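Local coordinates for protein INRS (Synechocystis sp., PDB 5FMN) that senses nickel and, as a CsoR-like regulator, probably binds DNA and represses transcription, at residues B[20-24]-B[76-80]. Numbering follows the deposited sequence. Where two conformers were deposited one is given.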
# COMPACT_ATOMS: atom_id res chain seq x y z
N VAL B 20 -18.07 21.69 6.59
CA VAL B 20 -18.59 22.00 5.26
C VAL B 20 -17.35 22.21 4.38
O VAL B 20 -16.45 22.96 4.77
CB VAL B 20 -19.47 23.27 5.31
CG1 VAL B 20 -19.52 23.99 3.96
CG2 VAL B 20 -20.87 22.93 5.83
N HIS B 21 -17.27 21.53 3.24
CA HIS B 21 -16.02 21.45 2.47
C HIS B 21 -15.53 22.84 2.10
O HIS B 21 -16.33 23.66 1.66
CB HIS B 21 -16.19 20.61 1.18
CG HIS B 21 -14.98 20.63 0.28
ND1 HIS B 21 -13.91 19.77 0.44
CD2 HIS B 21 -14.66 21.42 -0.77
CE1 HIS B 21 -12.99 20.04 -0.46
NE2 HIS B 21 -13.42 21.04 -1.21
N SER B 22 -14.24 23.10 2.35
CA SER B 22 -13.53 24.29 1.81
C SER B 22 -12.29 23.89 1.00
O SER B 22 -11.41 23.15 1.48
CB SER B 22 -13.17 25.32 2.90
OG SER B 22 -13.03 24.74 4.19
N GLN B 23 -12.25 24.36 -0.25
CA GLN B 23 -11.05 24.33 -1.07
C GLN B 23 -9.88 24.75 -0.23
O GLN B 23 -9.95 25.79 0.45
CB GLN B 23 -11.20 25.29 -2.25
CG GLN B 23 -10.03 25.31 -3.24
CD GLN B 23 -10.07 26.52 -4.16
OE1 GLN B 23 -9.75 27.64 -3.75
NE2 GLN B 23 -10.46 26.29 -5.41
N GLU B 24 -8.86 23.90 -0.17
CA GLU B 24 -7.51 24.28 0.28
C GLU B 24 -6.89 25.32 -0.64
O GLU B 24 -6.78 25.09 -1.83
CB GLU B 24 -6.57 23.07 0.31
CG GLU B 24 -6.65 22.27 1.60
CD GLU B 24 -5.67 22.77 2.64
OE1 GLU B 24 -4.46 22.52 2.48
OE2 GLU B 24 -6.11 23.39 3.62
N ASP B 76 -9.61 15.50 -2.92
CA ASP B 76 -10.88 16.00 -2.38
C ASP B 76 -11.39 17.21 -3.14
O ASP B 76 -12.56 17.24 -3.51
CB ASP B 76 -10.73 16.36 -0.91
CG ASP B 76 -10.73 15.13 -0.01
OD1 ASP B 76 -11.06 14.02 -0.54
OD2 ASP B 76 -10.41 15.29 1.21
N ASP B 77 -10.50 18.17 -3.44
CA ASP B 77 -10.89 19.36 -4.20
C ASP B 77 -11.31 19.03 -5.62
O ASP B 77 -12.29 19.55 -6.10
CB ASP B 77 -9.77 20.44 -4.21
CG ASP B 77 -9.56 21.09 -2.82
OD1 ASP B 77 -10.50 21.08 -2.00
OD2 ASP B 77 -8.46 21.61 -2.55
N HIS B 78 -10.57 18.14 -6.28
CA HIS B 78 -10.95 17.63 -7.59
C HIS B 78 -12.36 16.98 -7.59
O HIS B 78 -13.22 17.33 -8.40
CB HIS B 78 -9.91 16.63 -8.07
CG HIS B 78 -10.12 16.18 -9.48
ND1 HIS B 78 -9.78 16.94 -10.58
CD2 HIS B 78 -10.64 15.03 -9.98
CE1 HIS B 78 -10.11 16.30 -11.68
NE2 HIS B 78 -10.67 15.15 -11.34
N MET B 79 -12.58 16.07 -6.64
CA MET B 79 -13.87 15.38 -6.45
C MET B 79 -14.99 16.38 -6.30
O MET B 79 -16.06 16.20 -6.89
CB MET B 79 -13.88 14.50 -5.19
CG MET B 79 -13.77 13.00 -5.40
SD MET B 79 -14.17 12.01 -3.92
CE MET B 79 -13.25 12.88 -2.63
N ASN B 80 -14.76 17.37 -5.43
CA ASN B 80 -15.69 18.47 -5.25
C ASN B 80 -16.05 19.19 -6.55
O ASN B 80 -17.24 19.38 -6.82
CB ASN B 80 -15.17 19.47 -4.21
CG ASN B 80 -16.15 20.60 -3.96
OD1 ASN B 80 -17.37 20.42 -4.01
ND2 ASN B 80 -15.63 21.79 -3.76
O HOH W 1 -12.53 22.38 -3.80
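One face of the His21 imidazole receives the CB of Asn80 in an off-centre CH-pi contact, 4.2 Å from CB to the ring centroid, while a water lies at the edge in the ring plane off NE2. The contact belongs to the all-helical CsoR-like fold: the N-terminal loop before helix 26-48 here runs alongside the long helix 53-89, in the opposite direction. With CG anti to the backbone N (chi1 174°), the His21 side chain reaches across to this helix. Asp77 OD1 sits beside the NE2-CE1 edge, near the ring plane, 3.0 Å from His21 NE2 and 3.1 Å from His21 CE1, and the carboxylate is turned 78° against the imidazole. The Asn80 amide, tilted to the ring, brings ND2 to 3.2 Å from His21 CD2. The water bonds to His21 NE2 at 3.0 Å and accepts from Asn80 ND2, bridging loop and helix.

The second ring nitrogen, His21 ND1, is hydrogen-bonded to Lys100 NZ of the second subunit, and Leu96 of that subunit packs against both His21 and Asn80, so the contact also borders a subunit interface. An alanine in place of His21 would probably leave Asn80 CB without its aromatic partner, break the water bridge and take a hydrogen-bond partner from Lys100 of the second subunit. Further along the loop, Gln23 passes over the Asp77 carboxylate, its CA 3.4 Å from OD1, and Glu24 turns its own carboxylate away to a salt bridge with Arg32. Its backbone N donates a weak hydrogen bond to Asp77 OD2, 3.3 Å long and bent to 133°.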